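Local coordinates for cryptic loci regulator 2 (Schizosaccharomyces pombe 972h-, PDB 5IKJ), which acts upstream of histone deacetylases to promote transcriptional silencing and is required for proper nucleosome positioning at heterochromatic loci and for silencing by the SHREC repressor complex, at residues 238-248 / 259-267; 328-336 / 511-522. All coordinates share one frame; numbering follows the deposited sequence.

Interaction 1: residues 238-248 / 259-267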
loop_
_atom_site.group_PDB
_atom_site.type_symbol
_atom_site.label_atom_id
_atom_site.label_comp_id
_atom_site.label_asym_id
_atom_site.label_seq_id
_atom_site.Cartn_x
_atom_site.Cartn_y
_atom_site.Cartn_z
ATOM N N TRP A 238 4.775 9.485 -2.490
ATOM C CA TRP A 238 6.215 9.711 -2.620
ATOM C C TRP A 238 6.756 8.865 -3.766
ATOM O O TRP A 238 7.609 7.994 -3.570
ATOM C CB TRP A 238 6.926 9.384 -1.307
ATOM C CG TRP A 238 6.166 9.816 -0.088
ATOM C CD1 TRP A 238 5.461 9.017 0.762
ATOM C CD2 TRP A 238 6.030 11.152 0.412
ATOM N NE1 TRP A 238 4.896 9.770 1.763
ATOM C CE2 TRP A 238 5.231 11.084 1.571
ATOM C CE3 TRP A 238 6.507 12.398 -0.006
ATOM C CZ2 TRP A 238 4.897 12.213 2.316
ATOM C CZ3 TRP A 238 6.176 13.518 0.736
ATOM C CH2 TRP A 238 5.379 13.418 1.884
ATOM N N PRO A 239 6.276 9.105 -4.990
ATOM C CA PRO A 239 6.591 8.182 -6.091
ATOM C C PRO A 239 8.012 8.289 -6.615
ATOM O O PRO A 239 8.555 7.281 -7.083
ATOM C CB PRO A 239 5.567 8.568 -7.167
ATOM C CG PRO A 239 5.255 10.001 -6.885
ATOM C CD PRO A 239 5.305 10.136 -5.393
ATOM N N SER A 240 8.632 9.467 -6.573
ATOM C CA SER A 240 9.977 9.638 -7.123
ATOM C C SER A 240 10.967 9.149 -6.075
ATOM O O SER A 240 11.498 9.923 -5.276
ATOM C CB SER A 240 10.227 11.091 -7.510
ATOM O OG SER A 240 11.278 11.191 -8.457
ATOM N N SER A 241 11.222 7.845 -6.080
ATOM C CA SER A 241 11.941 7.209 -4.984
ATOM C C SER A 241 12.306 5.789 -5.390
ATOM O O SER A 241 11.824 5.262 -6.396
ATOM C CB SER A 241 11.093 7.202 -3.709
ATOM O OG SER A 241 9.862 6.534 -3.932
ATOM N N TYR A 242 13.172 5.178 -4.588
ATOM C CA TYR A 242 13.483 3.764 -4.715
ATOM C C TYR A 242 12.569 2.955 -3.801
ATOM O O TYR A 242 12.055 3.452 -2.797
ATOM C CB TYR A 242 14.953 3.505 -4.384
ATOM C CG TYR A 242 15.888 4.104 -5.407
ATOM C CD1 TYR A 242 16.266 3.386 -6.533
ATOM C CD2 TYR A 242 16.379 5.396 -5.260
ATOM C CE1 TYR A 242 17.113 3.931 -7.478
ATOM C CE2 TYR A 242 17.228 5.949 -6.201
ATOM C CZ TYR A 242 17.591 5.213 -7.306
ATOM O OH TYR A 242 18.433 5.762 -8.244
ATOM N N ARG A 243 12.365 1.693 -4.169
ATOM C CA ARG A 243 11.283 0.898 -3.610
ATOM C C ARG A 243 11.824 -0.297 -2.835
ATOM O O ARG A 243 12.883 -0.845 -3.153
ATOM C CB ARG A 243 10.327 0.440 -4.718
ATOM C CG ARG A 243 9.628 1.614 -5.384
ATOM C CD ARG A 243 8.845 1.229 -6.624
ATOM N NE ARG A 243 8.032 2.349 -7.091
ATOM C CZ ARG A 243 7.426 2.404 -8.274
ATOM N NH1 ARG A 243 7.538 1.402 -9.136
ATOM N NH2 ARG A 243 6.708 3.472 -8.596
ATOM N N LEU A 244 11.073 -0.682 -1.808
ATOM C CA LEU A 244 11.487 -1.749 -0.908
ATOM C C LEU A 244 11.675 -3.052 -1.672
ATOM O O LEU A 244 10.760 -3.518 -2.360
ATOM C CB LEU A 244 10.443 -1.918 0.195
ATOM C CG LEU A 244 10.262 -0.700 1.103
ATOM C CD1 LEU A 244 9.047 -0.863 2.005
ATOM C CD2 LEU A 244 11.513 -0.464 1.935
ATOM N N GLY A 245 12.864 -3.636 -1.551
ATOM C CA GLY A 245 13.183 -4.877 -2.217
ATOM C C GLY A 245 13.884 -4.732 -3.549
ATOM O O GLY A 245 14.259 -5.750 -4.145
ATOM N N GLU A 246 14.077 -3.510 -4.038
ATOM C CA GLU A 246 14.727 -3.313 -5.324
ATOM C C GLU A 246 16.236 -3.479 -5.202
ATOM O O GLU A 246 16.835 -3.189 -4.162
ATOM C CB GLU A 246 14.416 -1.927 -5.886
ATOM C CG GLU A 246 12.960 -1.701 -6.238
ATOM C CD GLU A 246 12.759 -0.476 -7.109
ATOM O OE1 GLU A 246 12.088 -0.593 -8.155
ATOM O OE2 GLU A 246 13.280 0.603 -6.751
ATOM N N VAL A 247 16.845 -3.950 -6.284
ATOM C CA VAL A 247 18.294 -4.060 -6.402
ATOM C C VAL A 247 18.803 -2.816 -7.112
ATOM O O VAL A 247 18.341 -2.488 -8.213
ATOM C CB VAL A 247 18.689 -5.340 -7.158
ATOM C CG1 VAL A 247 20.175 -5.344 -7.492
ATOM C CG2 VAL A 247 18.327 -6.569 -6.332
ATOM N N VAL A 248 19.753 -2.119 -6.489
ATOM C CA VAL A 248 20.206 -0.817 -6.946
ATOM C C VAL A 248 21.731 -0.787 -6.933
ATOM O O VAL A 248 22.390 -1.731 -6.499
ATOM C CB VAL A 248 19.635 0.330 -6.085
ATOM C CG1 VAL A 248 18.115 0.233 -6.000
ATOM C CG2 VAL A 248 20.250 0.319 -4.686
ATOM N N ALA A 259 23.463 -3.349 -4.004
ATOM C CA ALA A 259 22.711 -3.318 -2.760
ATOM C C ALA A 259 21.245 -3.607 -3.043
ATOM O O ALA A 259 20.787 -3.567 -4.188
ATOM C CB ALA A 259 22.862 -1.966 -2.056
ATOM N N ILE A 260 20.511 -3.902 -1.972
ATOM C CA ILE A 260 19.068 -4.089 -2.028
ATOM C C ILE A 260 18.438 -3.187 -0.978
ATOM O O ILE A 260 18.913 -3.124 0.162
ATOM C CB ILE A 260 18.661 -5.558 -1.798
ATOM C CG1 ILE A 260 17.144 -5.715 -1.948
ATOM C CG2 ILE A 260 19.107 -6.038 -0.420
ATOM C CD1 ILE A 260 16.712 -7.120 -2.296
ATOM N N ILE A 261 17.380 -2.480 -1.363
ATOM C CA ILE A 261 16.655 -1.650 -0.410
ATOM C C ILE A 261 15.944 -2.566 0.581
ATOM O O ILE A 261 15.101 -3.380 0.199
ATOM C CB ILE A 261 15.658 -0.729 -1.127
ATOM C CG1 ILE A 261 16.338 0.059 -2.253
ATOM C CG2 ILE A 261 14.991 0.226 -0.130
ATOM C CD1 ILE A 261 17.335 1.114 -1.791
ATOM N N VAL A 262 16.308 -2.455 1.858
ATOM C CA VAL A 262 15.656 -3.206 2.926
ATOM C C VAL A 262 14.598 -2.381 3.654
ATOM O O VAL A 262 13.586 -2.927 4.092
ATOM C CB VAL A 262 16.719 -3.728 3.912
ATOM C CG1 VAL A 262 16.056 -4.538 5.021
ATOM C CG2 VAL A 262 17.765 -4.551 3.181
ATOM N N ALA A 263 14.815 -1.082 3.822
ATOM C CA ALA A 263 13.931 -0.238 4.615
ATOM C C ALA A 263 14.112 1.190 4.134
ATOM O O ALA A 263 15.032 1.500 3.374
ATOM C CB ALA A 263 14.228 -0.363 6.117
ATOM N N ARG A 264 13.214 2.057 4.579
ATOM C CA ARG A 264 13.248 3.462 4.211
ATOM C C ARG A 264 12.299 4.189 5.145
ATOM O O ARG A 264 11.356 3.591 5.669
ATOM C CB ARG A 264 12.838 3.681 2.746
ATOM C CG ARG A 264 11.349 3.514 2.513
ATOM C CD ARG A 264 11.007 3.313 1.053
ATOM N NE ARG A 264 9.568 3.157 0.872
ATOM C CZ ARG A 264 8.969 2.995 -0.304
ATOM N NH1 ARG A 264 9.683 2.970 -1.420
ATOM N NH2 ARG A 264 7.654 2.860 -0.363
ATOM N N ASN A 265 12.562 5.474 5.367
ATOM C CA ASN A 265 11.737 6.262 6.269
ATOM C C ASN A 265 11.671 7.688 5.753
ATOM O O ASN A 265 12.607 8.179 5.118
ATOM C CB ASN A 265 12.288 6.240 7.699
ATOM C CG ASN A 265 13.689 6.812 7.789
ATOM O OD1 ASN A 265 14.676 6.095 7.628
ATOM N ND2 ASN A 265 13.782 8.113 8.041
ATOM N N LEU A 266 10.549 8.345 6.028
ATOM C CA LEU A 266 10.393 9.742 5.662
ATOM C C LEU A 266 11.214 10.622 6.597
ATOM O O LEU A 266 11.346 10.337 7.791
ATOM C CB LEU A 266 8.918 10.139 5.717
ATOM C CG LEU A 266 8.023 9.512 4.647
ATOM C CD1 LEU A 266 6.553 9.712 4.982
ATOM C CD2 LEU A 266 8.339 10.090 3.275
ATOM N N ILE A 267 11.768 11.696 6.047
ATOM C CA ILE A 267 12.606 12.613 6.809
ATOM C C ILE A 267 11.709 13.663 7.449
ATOM O O ILE A 267 10.924 14.325 6.761
ATOM C CB ILE A 267 13.672 13.270 5.914
ATOM C CG1 ILE A 267 14.325 12.240 4.986
ATOM C CG2 ILE A 267 14.741 13.924 6.782
ATOM C CD1 ILE A 267 15.187 12.851 3.898
#
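V247 and V248 pair with I260 and A259 in the antiparallel beta hairpin of strands 247-252 and 255-266, part of a five-stranded antiparallel sheet. V248 and A259 are a hydrogen-bonded pair. V248 N meets A259 O at 2.9 Å, and A259 N returns the bond to V248 O. V247 and I260 form the adjacent non-hydrogen-bonded pair. The bonding continues into the type II turn R243-E246. There I261 N donates to E246 O, and G245 N donates to I261 O at 2.9 Å. I261 packs under this turn, with CB 3.4 Å from R243 O. R264 approaches the same loop from the strand. Its CG sits between the backbone N and the carbonyl carbon (chi1 74°), and the extended chain beyond carries the guanidinium across to Y242. R264 NH1 meets Y242 O at 2.8 Å, close to the guanidinium plane, but the N-H...O angle is bent to 132°. L244 CG lies over one guanidinium face, toward its rim, and D234 holds NH2 in a salt bridge. Farther along, L266 CD2 makes a CH-pi contact over the W238 indole, 3.7 Å from the centroid of the five-membered ring. L266 CD1 lies 3.6 Å from W238 NE1, which is hydrogen-bonded to T74.

Interaction 2: residues 328-336 / 511-522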
loop_
_atom_site.group_PDB
_atom_site.type_symbol
_atom_site.label_atom_id
_atom_site.label_comp_id
_atom_site.label_asym_id
_atom_site.label_seq_id
_atom_site.Cartn_x
_atom_site.Cartn_y
_atom_site.Cartn_z
ATOM N N HIS A 328 23.278 -10.470 -9.763
ATOM C CA HIS A 328 22.930 -11.006 -11.075
ATOM C C HIS A 328 21.816 -12.038 -10.968
ATOM O O HIS A 328 20.919 -12.089 -11.817
ATOM C CB HIS A 328 24.166 -11.622 -11.732
ATOM C CG HIS A 328 23.880 -12.320 -13.026
ATOM N ND1 HIS A 328 23.760 -11.651 -14.224
ATOM C CD2 HIS A 328 23.690 -13.631 -13.308
ATOM C CE1 HIS A 328 23.511 -12.519 -15.189
ATOM N NE2 HIS A 328 23.463 -13.727 -14.659
ATOM N N SER A 329 21.853 -12.870 -9.923
ATOM C CA SER A 329 20.857 -13.927 -9.778
ATOM C C SER A 329 19.485 -13.355 -9.442
ATOM O O SER A 329 18.466 -13.832 -9.953
ATOM C CB SER A 329 21.304 -14.916 -8.702
ATOM O OG SER A 329 20.441 -16.037 -8.646
ATOM N N ILE A 330 19.438 -12.333 -8.585
ATOM C CA ILE A 330 18.160 -11.758 -8.180
ATOM C C ILE A 330 17.516 -11.016 -9.344
ATOM O O ILE A 330 16.298 -11.084 -9.543
ATOM C CB ILE A 330 18.355 -10.835 -6.963
ATOM C CG1 ILE A 330 18.942 -11.620 -5.788
ATOM C CG2 ILE A 330 17.030 -10.200 -6.556
ATOM C CD1 ILE A 330 19.460 -10.745 -4.665
ATOM N N CYS A 331 18.317 -10.298 -10.128
ATOM C CA CYS A 331 17.800 -9.465 -11.205
ATOM C C CYS A 331 17.418 -10.264 -12.445
ATOM O O CYS A 331 17.141 -9.663 -13.489
ATOM C CB CYS A 331 18.828 -8.391 -11.565
ATOM S SG CYS A 331 19.130 -7.233 -10.210
ATOM N N GLN A 332 17.399 -11.592 -12.354
ATOM C CA GLN A 332 16.829 -12.441 -13.386
ATOM C C GLN A 332 15.479 -13.011 -12.982
ATOM O O GLN A 332 14.855 -13.718 -13.781
ATOM C CB GLN A 332 17.786 -13.590 -13.725
ATOM C CG GLN A 332 19.044 -13.156 -14.450
ATOM C CD GLN A 332 19.694 -14.294 -15.210
ATOM O OE1 GLN A 332 19.650 -15.447 -14.782
ATOM N NE2 GLN A 332 20.290 -13.976 -16.353
ATOM N N THR A 333 15.011 -12.724 -11.772
ATOM C CA THR A 333 13.780 -13.302 -11.261
ATOM C C THR A 333 12.619 -12.325 -11.406
ATOM O O THR A 333 12.785 -11.158 -11.772
ATOM C CB THR A 333 13.932 -13.704 -9.790
ATOM O OG1 THR A 333 14.141 -12.532 -8.992
ATOM C CG2 THR A 333 15.096 -14.660 -9.606
ATOM N N TRP A 334 11.420 -12.830 -11.116
ATOM C CA TRP A 334 10.228 -12.001 -11.006
ATOM C C TRP A 334 9.205 -12.757 -10.173
ATOM O O TRP A 334 9.183 -13.990 -10.169
ATOM C CB TRP A 334 9.646 -11.641 -12.379
ATOM C CG TRP A 334 9.207 -12.823 -13.196
ATOM C CD1 TRP A 334 9.974 -13.556 -14.055
ATOM C CD2 TRP A 334 7.895 -13.399 -13.239
ATOM N NE1 TRP A 334 9.222 -14.554 -14.627
ATOM C CE2 TRP A 334 7.944 -14.480 -14.143
ATOM C CE3 TRP A 334 6.687 -13.108 -12.600
ATOM C CZ2 TRP A 334 6.829 -15.269 -14.424
ATOM C CZ3 TRP A 334 5.581 -13.894 -12.880
ATOM C CH2 TRP A 334 5.661 -14.961 -13.783
ATOM N N ASN A 335 8.365 -12.009 -9.460
ATOM C CA ASN A 335 7.338 -12.626 -8.630
ATOM C C ASN A 335 6.161 -11.680 -8.464
ATOM O O ASN A 335 6.345 -10.503 -8.139
ATOM C CB ASN A 335 7.904 -13.020 -7.258
ATOM C CG ASN A 335 8.502 -11.845 -6.507
ATOM O OD1 ASN A 335 9.532 -11.301 -6.904
ATOM N ND2 ASN A 335 7.871 -11.465 -5.402
ATOM N N LEU A 336 4.956 -12.200 -8.693
ATOM C CA LEU A 336 3.740 -11.462 -8.397
ATOM C C LEU A 336 3.511 -11.417 -6.890
ATOM O O LEU A 336 3.962 -12.291 -6.146
ATOM C CB LEU A 336 2.536 -12.115 -9.080
ATOM C CG LEU A 336 2.393 -11.991 -10.597
ATOM C CD1 LEU A 336 1.556 -13.143 -11.129
ATOM C CD2 LEU A 336 1.757 -10.661 -10.970
ATOM N N VAL A 511 15.086 -11.367 -17.685
ATOM C CA VAL A 511 14.162 -11.777 -16.634
ATOM C C VAL A 511 13.432 -13.019 -17.135
ATOM O O VAL A 511 12.562 -12.928 -18.004
ATOM C CB VAL A 511 13.184 -10.651 -16.277
ATOM C CG1 VAL A 511 12.221 -11.095 -15.184
ATOM C CG2 VAL A 511 13.950 -9.406 -15.837
ATOM N N LYS A 512 13.789 -14.184 -16.588
ATOM C CA LYS A 512 13.292 -15.446 -17.117
ATOM C C LYS A 512 12.966 -16.490 -16.057
ATOM O O LYS A 512 12.593 -17.608 -16.424
ATOM C CB LYS A 512 14.317 -16.036 -18.100
ATOM C CG LYS A 512 15.655 -16.402 -17.470
ATOM C CD LYS A 512 16.778 -16.348 -18.497
ATOM C CE LYS A 512 17.959 -17.218 -18.099
ATOM N NZ LYS A 512 18.960 -17.316 -19.197
ATOM N N GLU A 513 13.084 -16.173 -14.770
ATOM C CA GLU A 513 12.856 -17.136 -13.699
ATOM C C GLU A 513 11.795 -16.583 -12.759
ATOM O O GLU A 513 11.957 -15.486 -12.216
ATOM C CB GLU A 513 14.153 -17.422 -12.938
ATOM C CG GLU A 513 14.022 -18.482 -11.857
ATOM C CD GLU A 513 15.297 -18.662 -11.056
ATOM O OE1 GLU A 513 16.344 -18.119 -11.471
ATOM O OE2 GLU A 513 15.253 -19.344 -10.010
ATOM N N ARG A 514 10.715 -17.333 -12.566
ATOM C CA ARG A 514 9.695 -16.944 -11.603
ATOM C C ARG A 514 10.047 -17.494 -10.228
ATOM O O ARG A 514 10.539 -18.619 -10.103
ATOM C CB ARG A 514 8.309 -17.444 -12.013
ATOM C CG ARG A 514 7.191 -16.822 -11.179
ATOM C CD ARG A 514 5.865 -17.548 -11.320
ATOM N NE ARG A 514 5.946 -18.942 -10.889
ATOM C CZ ARG A 514 5.657 -20.001 -11.642
ATOM N NH1 ARG A 514 5.244 -19.861 -12.894
ATOM N NH2 ARG A 514 5.772 -21.219 -11.132
ATOM N N THR A 515 9.792 -16.690 -9.202
ATOM C CA THR A 515 9.966 -17.107 -7.821
ATOM C C THR A 515 8.682 -16.822 -7.053
ATOM O O THR A 515 7.828 -16.048 -7.491
ATOM C CB THR A 515 11.153 -16.392 -7.156
ATOM O OG1 THR A 515 10.874 -14.990 -7.045
ATOM C CG2 THR A 515 12.420 -16.591 -7.978
ATOM N N SER A 516 8.555 -17.466 -5.895
ATOM C CA SER A 516 7.374 -17.310 -5.060
ATOM C C SER A 516 7.432 -16.072 -4.179
ATOM O O SER A 516 6.428 -15.737 -3.540
ATOM C CB SER A 516 7.201 -18.542 -4.171
ATOM O OG SER A 516 8.319 -18.699 -3.313
ATOM N N SER A 517 8.568 -15.386 -4.137
ATOM C CA SER A 517 8.805 -14.356 -3.138
ATOM C C SER A 517 10.096 -13.635 -3.483
ATOM O O SER A 517 10.964 -14.191 -4.162
ATOM C CB SER A 517 8.897 -14.974 -1.737
ATOM O OG SER A 517 9.092 -13.982 -0.748
ATOM N N ARG A 518 10.215 -12.391 -3.014
ATOM C CA ARG A 518 11.480 -11.679 -3.151
ATOM C C ARG A 518 12.558 -12.321 -2.287
ATOM O O ARG A 518 13.697 -12.491 -2.732
ATOM C CB ARG A 518 11.303 -10.206 -2.777
ATOM C CG ARG A 518 12.482 -9.311 -3.149
ATOM C CD ARG A 518 12.858 -9.468 -4.612
ATOM N NE ARG A 518 13.502 -8.278 -5.160
ATOM C CZ ARG A 518 13.877 -8.150 -6.429
ATOM N NH1 ARG A 518 13.676 -9.140 -7.289
ATOM N NH2 ARG A 518 14.452 -7.031 -6.844
ATOM N N LEU A 519 12.212 -12.688 -1.052
ATOM C CA LEU A 519 13.172 -13.351 -0.176
ATOM C C LEU A 519 13.674 -14.650 -0.791
ATOM O O LEU A 519 14.851 -15.002 -0.643
ATOM C CB LEU A 519 12.534 -13.616 1.189
ATOM C CG LEU A 519 13.447 -14.194 2.273
ATOM C CD1 LEU A 519 14.634 -13.281 2.539
ATOM C CD2 LEU A 519 12.660 -14.418 3.554
ATOM N N SER A 520 12.797 -15.379 -1.487
ATOM C CA SER A 520 13.209 -16.627 -2.120
ATOM C C SER A 520 14.257 -16.380 -3.198
ATOM O O SER A 520 15.195 -17.172 -3.355
ATOM C CB SER A 520 11.993 -17.345 -2.706
ATOM O OG SER A 520 12.390 -18.355 -3.614
ATOM N N ALA A 521 14.116 -15.288 -3.951
ATOM C CA ALA A 521 15.106 -14.953 -4.969
ATOM C C ALA A 521 16.369 -14.361 -4.358
ATOM O O ALA A 521 17.468 -14.595 -4.871
ATOM C CB ALA A 521 14.508 -13.977 -5.983
ATOM N N VAL A 522 16.233 -13.592 -3.277
ATOM C CA VAL A 522 17.401 -13.035 -2.605
ATOM C C VAL A 522 18.199 -14.137 -1.919
ATOM O O VAL A 522 19.433 -14.174 -2.007
ATOM C CB VAL A 522 16.965 -11.946 -1.607
ATOM C CG1 VAL A 522 18.137 -11.492 -0.748
ATOM C CG2 VAL A 522 16.361 -10.758 -2.345
HETATM O O HOH W 1 12.066 -11.583 -7.244
HETATM O O HOH W 2 5.617 -13.143 -4.496
#
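W334 lies against V511 and R514 where strand 333-340 pairs in parallel with the short strand 513-514. Q332 O accepts from both K512 N and E513 N. W334 N donates to E513 O at 2.9 Å, and T515 N donates to W334 O. The W334 side chain starts with CB beside V511 CG1. Its CG takes the crowded position between the backbone N and the carbonyl carbon (chi1 61°), which turns the indole back over the partner strand. W334 CD1 meets V511 CG1 at 3.5 Å and also lies near E513 O. CE2 and CZ2 rest on R514 CB. At the tip, W334 CH2 is 3.5 Å from R514 CG, which stands over the six-membered ring in a CH-pi contact, 12° off its normal. CZ3 and CH2 also touch R514 CD. The R514 guanidinium then leads away, and its NH1 bonds to the backbone of another protein's chain. Replacing W334 by an alanine is likely to leave R514 CB and CG and V511 CG1 without the indole they pack on, and to open a gap beside strand 513-514.

T333, one residue earlier, points to the other face of the sheet. Its OG1 donates to I330 O at 2.7 Å, in the carbonyl plane on a lone pair. A water links T333 OG1, N335 OD1 and R518 NH1. R518 NE is hydrogen-bonded to G245 O. I330 CG2 lies over one face of the R518 guanidinium, toward its rim.

Helix 518-522 runs nearly antiparallel to strand 333-336 (164°), and their axes approach to 8.8 Å. I330, at the end of helix 325-330, packs its CD1 on V522. On the other edge of strand 333-340 lies strand 377-384, whose I382 touches W334.

Overall arrangement
Interactions 1 and 2 follow one another along the chain, and their centres lie about 18 Å apart. They meet directly. G245 O, in the turn that leads into the hairpin, probably accepts a hydrogen bond from R518 NE at 2.8 Å. Apolar packing joins them as well: V247 CG1 touches C331 SG at 3.5 Å, and I260 CD1 touches V522 CG2 at 3.7 Å. Residues of helix 518-522 and the end of helix 325-330 thus touch the hairpin of interaction 1 and the turn before it. A chain of another protein packs on both, on L244 and A263 in one and W334 in the other. Neither contact includes the zinc ligands H189, C204, C206 and C209.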